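Local coordinates for protein ORF10 (Moritella marina, PDB 6RIW) that forms the ketosynthase-chain length factor didomain of a polyunsaturated fatty acid synthase, which probably condenses and extends carrier-protein-bound acyl chains, at residues L570-G583 and I649-S663. Sequence-based numbering, arbitrary orientation.
Sequences LVEGRNVAVLVAMG and ISALWDFSGPAITVS
Val578 and Ala659 open a run of four parallel bridges that ends at Ala581 and Val662, joining strands 576-581 and 659-663 in the second, thiolase-fold ketosynthase-like domain. Strand 659-663 also pairs antiparallel with strand 189-193 of the first such domain, which places the contact beside the interface of the two domains.

Backbone bonds fix the register: Val578 N donates to Pro658 O (2.9 Å), Val578 O accepts from Ile660 N, and Val580 repeats the pattern with Ile660 O and Val662 N. Beta-branched Val578, Val580, Ile660, Thr661 and Val662 favour the extended backbone, while small Ala581 fits close against helix 668-682; the CG2 methyl of Val578 reaches Ile649 CG2 at 3.9 Å, tying strand to helix 642-653. Where the loop before strand 576-581 passes the end of this helix, Gly573 N donates to Trp653 O. Gly657 suits its place, since a CB on this backbone would run into Val576 O and Ala577 N.

The ring of Phe655 is packed on both faces. With CG anti to its carbonyl carbon (chi1 -73°), it slots between Val576 CB, a CH-pi contact 3.6 Å from the ring centroid, and Trp653 CB on the opposite face, while Val571 O meets its edge at CE1 (3.5 Å). Replacing it with an alanine would probably open a gap between Val576 CB and Trp653 CB and leave Val576 without its CH-pi partner. Trp653 turns its CZ3 edge to Leu570 O (3.5 Å), its NE1 being held by Asp562.

A water accepts a hydrogen bond from Ser650 OG and donates to Val576 O (2.8 Å) and Gly657 O. At the far end Ser663 OG donates to Met582 O at 2.8 Å, from above the carbonyl plane.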
loop_
_atom_site.group_PDB
_atom_site.type_symbol
_atom_site.label_atom_id
_atom_site.label_comp_id
_atom_site.label_asym_id
_atom_site.label_seq_id
_atom_site.Cartn_x
_atom_site.Cartn_y
_atom_site.Cartn_z
ATOM N N LEU A 570 -18.303 -17.663 7.768
ATOM C CA LEU A 570 -17.779 -16.820 8.831
ATOM C C LEU A 570 -18.916 -16.199 9.650
ATOM O O LEU A 570 -20.058 -16.097 9.203
ATOM C CB LEU A 570 -16.875 -15.727 8.252
ATOM C CG LEU A 570 -15.591 -16.238 7.578
ATOM C CD1 LEU A 570 -14.646 -15.086 7.267
ATOM C CD2 LEU A 570 -14.876 -17.294 8.430
ATOM N N VAL A 571 -18.566 -15.760 10.857
ATOM C CA VAL A 571 -19.498 -15.229 11.852
ATOM C C VAL A 571 -19.060 -13.820 12.235
ATOM O O VAL A 571 -17.879 -13.594 12.526
ATOM C CB VAL A 571 -19.540 -16.127 13.106
ATOM C CG1 VAL A 571 -20.451 -15.518 14.177
ATOM C CG2 VAL A 571 -19.991 -17.543 12.730
ATOM N N GLU A 572 -20.019 -12.891 12.281
ATOM C CA GLU A 572 -19.732 -11.511 12.657
ATOM C C GLU A 572 -19.230 -11.409 14.094
ATOM O O GLU A 572 -19.553 -12.235 14.958
ATOM C CB GLU A 572 -20.984 -10.645 12.481
ATOM C CG GLU A 572 -21.623 -10.771 11.108
ATOM C CD GLU A 572 -22.773 -9.783 10.863
ATOM O OE1 GLU A 572 -23.365 -9.257 11.843
ATOM O OE2 GLU A 572 -23.088 -9.545 9.673
ATOM N N GLY A 573 -18.412 -10.385 14.341
ATOM C CA GLY A 573 -17.948 -10.077 15.678
ATOM C C GLY A 573 -16.747 -10.853 16.155
ATOM O O GLY A 573 -16.459 -10.844 17.353
ATOM N N ARG A 574 -16.020 -11.510 15.259
ATOM C CA ARG A 574 -14.957 -12.424 15.631
ATOM C C ARG A 574 -13.591 -11.839 15.288
ATOM O O ARG A 574 -13.475 -10.861 14.548
ATOM C CB ARG A 574 -15.144 -13.770 14.926
ATOM C CG ARG A 574 -16.451 -14.464 15.286
ATOM C CD ARG A 574 -16.411 -15.008 16.722
ATOM N NE ARG A 574 -17.577 -15.848 17.008
ATOM C CZ ARG A 574 -17.723 -17.100 16.582
ATOM N NH1 ARG A 574 -16.779 -17.671 15.849
ATOM N NH2 ARG A 574 -18.816 -17.789 16.894
ATOM N N ASN A 575 -12.560 -12.456 15.859
ATOM C CA ASN A 575 -11.161 -12.086 15.663
ATOM C C ASN A 575 -10.749 -12.686 14.324
ATOM O O ASN A 575 -10.254 -13.806 14.256
ATOM C CB ASN A 575 -10.310 -12.615 16.816
ATOM C CG ASN A 575 -8.839 -12.189 16.730
ATOM O OD1 ASN A 575 -8.435 -11.457 15.825
ATOM N ND2 ASN A 575 -8.034 -12.655 17.681
ATOM N N VAL A 576 -11.029 -11.959 13.246
ATOM C CA VAL A 576 -10.723 -12.387 11.882
ATOM C C VAL A 576 -9.898 -11.293 11.235
ATOM O O VAL A 576 -10.213 -10.103 11.384
ATOM C CB VAL A 576 -12.004 -12.655 11.067
ATOM C CG1 VAL A 576 -11.723 -12.796 9.537
ATOM C CG2 VAL A 576 -12.685 -13.910 11.575
ATOM N N ALA A 577 -8.848 -11.691 10.513
ATOM C CA ALA A 577 -7.991 -10.754 9.789
ATOM C C ALA A 577 -8.403 -10.632 8.320
ATOM O O ALA A 577 -8.932 -11.569 7.716
ATOM C CB ALA A 577 -6.526 -11.184 9.878
ATOM N N VAL A 578 -8.162 -9.454 7.747
ATOM C CA VAL A 578 -8.463 -9.188 6.341
ATOM C C VAL A 578 -7.181 -8.677 5.692
ATOM O O VAL A 578 -6.655 -7.632 6.099
ATOM C CB VAL A 578 -9.601 -8.167 6.175
ATOM C CG1 VAL A 578 -9.926 -7.946 4.698
ATOM C CG2 VAL A 578 -10.892 -8.630 6.904
ATOM N N LEU A 579 -6.648 -9.426 4.725
ATOM C CA LEU A 579 -5.451 -9.026 4.004
ATOM C C LEU A 579 -5.847 -8.761 2.563
ATOM O O LEU A 579 -6.483 -9.612 1.935
ATOM C CB LEU A 579 -4.375 -10.124 4.056
ATOM C CG LEU A 579 -4.034 -10.692 5.438
ATOM C CD1 LEU A 579 -2.992 -11.767 5.269
ATOM C CD2 LEU A 579 -3.503 -9.592 6.370
ATOM N N VAL A 580 -5.509 -7.585 2.038
ATOM C CA VAL A 580 -5.867 -7.271 0.656
ATOM C C VAL A 580 -4.582 -7.153 -0.160
ATOM O O VAL A 580 -3.797 -6.218 0.032
ATOM C CB VAL A 580 -6.703 -5.989 0.561
ATOM C CG1 VAL A 580 -7.040 -5.681 -0.899
ATOM C CG2 VAL A 580 -7.992 -6.132 1.396
ATOM N N ALA A 581 -4.386 -8.083 -1.089
ATOM C CA ALA A 581 -3.293 -8.011 -2.047
ATOM C C ALA A 581 -3.634 -7.005 -3.134
ATOM O O ALA A 581 -4.681 -7.110 -3.778
ATOM C CB ALA A 581 -3.038 -9.392 -2.656
ATOM N N MET A 582 -2.775 -6.011 -3.327
ATOM C CA MET A 582 -3.099 -4.964 -4.286
ATOM C C MET A 582 -1.831 -4.182 -4.576
ATOM O O MET A 582 -0.811 -4.343 -3.902
ATOM C CB MET A 582 -4.211 -4.049 -3.750
ATOM C CG MET A 582 -3.910 -3.478 -2.341
ATOM S SD MET A 582 -2.756 -2.060 -2.347
ATOM C CE MET A 582 -3.920 -0.714 -2.737
ATOM N N GLY A 583 -1.893 -3.378 -5.635
ATOM C CA GLY A 583 -0.985 -2.273 -5.842
ATOM C C GLY A 583 -1.825 -1.017 -6.025
ATOM O O GLY A 583 -3.059 -1.061 -5.958
ATOM N N ILE A 649 -14.630 -4.017 5.122
ATOM C CA ILE A 649 -15.104 -5.379 5.373
ATOM C C ILE A 649 -15.117 -5.665 6.871
ATOM O O ILE A 649 -16.108 -6.177 7.410
ATOM C CB ILE A 649 -14.236 -6.394 4.603
ATOM C CG1 ILE A 649 -14.620 -6.380 3.126
ATOM C CG2 ILE A 649 -14.363 -7.824 5.212
ATOM C CD1 ILE A 649 -16.091 -6.791 2.875
ATOM N N SER A 650 -14.033 -5.306 7.572
ATOM C CA SER A 650 -14.000 -5.475 9.032
ATOM C C SER A 650 -15.099 -4.687 9.727
ATOM O O SER A 650 -15.611 -5.122 10.771
ATOM C CB SER A 650 -12.651 -5.037 9.603
ATOM O OG SER A 650 -11.595 -5.766 9.001
ATOM N N ALA A 651 -15.453 -3.515 9.199
ATOM C CA ALA A 651 -16.533 -2.756 9.824
ATOM C C ALA A 651 -17.889 -3.388 9.523
ATOM O O ALA A 651 -18.765 -3.430 10.395
ATOM C CB ALA A 651 -16.498 -1.290 9.374
ATOM N N LEU A 652 -18.068 -3.906 8.306
ATOM C CA LEU A 652 -19.315 -4.580 7.948
ATOM C C LEU A 652 -19.544 -5.826 8.795
ATOM O O LEU A 652 -20.679 -6.113 9.206
ATOM C CB LEU A 652 -19.304 -4.952 6.464
ATOM C CG LEU A 652 -20.493 -5.772 5.949
ATOM C CD1 LEU A 652 -21.785 -4.952 6.054
ATOM C CD2 LEU A 652 -20.273 -6.254 4.505
ATOM N N TRP A 653 -18.485 -6.579 9.071
ATOM C CA TRP A 653 -18.591 -7.845 9.787
ATOM C C TRP A 653 -18.241 -7.720 11.263
ATOM O O TRP A 653 -18.279 -8.727 11.981
ATOM C CB TRP A 653 -17.691 -8.898 9.125
ATOM C CG TRP A 653 -18.234 -9.424 7.821
ATOM C CD1 TRP A 653 -18.220 -8.795 6.600
ATOM C CD2 TRP A 653 -18.885 -10.679 7.611
ATOM N NE1 TRP A 653 -18.816 -9.587 5.649
ATOM C CE2 TRP A 653 -19.233 -10.750 6.244
ATOM C CE3 TRP A 653 -19.196 -11.763 8.447
ATOM C CZ2 TRP A 653 -19.876 -11.860 5.693
ATOM C CZ3 TRP A 653 -19.841 -12.856 7.902
ATOM C CH2 TRP A 653 -20.166 -12.903 6.537
ATOM N N ASP A 654 -17.891 -6.515 11.725
ATOM C CA ASP A 654 -17.404 -6.290 13.087
ATOM C C ASP A 654 -16.234 -7.217 13.431
ATOM O O ASP A 654 -16.190 -7.821 14.505
ATOM C CB ASP A 654 -18.555 -6.434 14.100
ATOM C CG ASP A 654 -18.246 -5.807 15.453
ATOM O OD1 ASP A 654 -17.418 -4.850 15.534
ATOM O OD2 ASP A 654 -18.842 -6.292 16.452
ATOM N N PHE A 655 -15.262 -7.330 12.522
ATOM C CA PHE A 655 -14.081 -8.142 12.795
ATOM C C PHE A 655 -13.073 -7.334 13.596
ATOM O O PHE A 655 -12.971 -6.117 13.434
ATOM C CB PHE A 655 -13.419 -8.605 11.486
ATOM C CG PHE A 655 -14.182 -9.678 10.746
ATOM C CD1 PHE A 655 -14.968 -10.596 11.428
ATOM C CD2 PHE A 655 -14.081 -9.778 9.360
ATOM C CE1 PHE A 655 -15.660 -11.611 10.723
ATOM C CE2 PHE A 655 -14.758 -10.773 8.653
ATOM C CZ PHE A 655 -15.550 -11.695 9.341
ATOM N N SER A 656 -12.284 -8.029 14.422
ATOM C CA SER A 656 -11.295 -7.375 15.268
ATOM C C SER A 656 -9.844 -7.739 14.947
ATOM O O SER A 656 -8.936 -7.238 15.625
ATOM C CB SER A 656 -11.564 -7.692 16.754
ATOM O OG SER A 656 -11.448 -9.090 17.018
ATOM N N GLY A 657 -9.588 -8.598 13.960
ATOM C CA GLY A 657 -8.214 -8.889 13.577
ATOM C C GLY A 657 -7.609 -7.765 12.759
ATOM O O GLY A 657 -8.264 -6.777 12.407
ATOM N N PRO A 658 -6.313 -7.882 12.460
ATOM C CA PRO A 658 -5.672 -6.862 11.615
ATOM C C PRO A 658 -6.301 -6.819 10.225
ATOM O O PRO A 658 -6.661 -7.852 9.665
ATOM C CB PRO A 658 -4.205 -7.311 11.566
ATOM C CG PRO A 658 -4.240 -8.787 11.852
ATOM C CD PRO A 658 -5.387 -8.963 12.834
ATOM N N ALA A 659 -6.451 -5.605 9.681
ATOM C CA ALA A 659 -7.038 -5.376 8.365
ATOM C C ALA A 659 -6.085 -4.470 7.600
ATOM O O ALA A 659 -5.970 -3.278 7.916
ATOM C CB ALA A 659 -8.423 -4.735 8.469
ATOM N N ILE A 660 -5.396 -5.012 6.600
ATOM C CA ILE A 660 -4.337 -4.262 5.933
ATOM C C ILE A 660 -4.301 -4.584 4.449
ATOM O O ILE A 660 -4.842 -5.594 3.997
ATOM C CB ILE A 660 -2.945 -4.557 6.531
ATOM C CG1 ILE A 660 -2.603 -6.048 6.368
ATOM C CG2 ILE A 660 -2.840 -4.063 7.976
ATOM C CD1 ILE A 660 -1.162 -6.396 6.775
ATOM N N THR A 661 -3.613 -3.730 3.686
ATOM C CA THR A 661 -3.203 -4.155 2.352
ATOM C C THR A 661 -1.774 -4.672 2.414
ATOM O O THR A 661 -0.999 -4.304 3.300
ATOM C CB THR A 661 -3.320 -3.029 1.306
ATOM O OG1 THR A 661 -2.402 -1.978 1.612
ATOM C CG2 THR A 661 -4.739 -2.488 1.267
ATOM N N VAL A 662 -1.449 -5.560 1.471
ATOM C CA VAL A 662 -0.138 -6.172 1.328
ATOM C C VAL A 662 0.241 -6.008 -0.139
ATOM O O VAL A 662 -0.563 -6.330 -1.021
ATOM C CB VAL A 662 -0.157 -7.668 1.705
ATOM C CG1 VAL A 662 1.178 -8.324 1.373
ATOM C CG2 VAL A 662 -0.464 -7.838 3.206
ATOM N N SER A 663 1.434 -5.486 -0.401
ATOM C CA SER A 663 1.868 -5.215 -1.766
ATOM C C SER A 663 3.222 -5.867 -2.001
ATOM O O SER A 663 4.191 -5.578 -1.291
ATOM C CB SER A 663 1.928 -3.705 -2.028
ATOM O OG SER A 663 0.653 -3.109 -1.808
HETATM O O HOH W 1 -13.485 -10.145 18.243
HETATM O O HOH W 2 -10.301 -7.404 10.709
#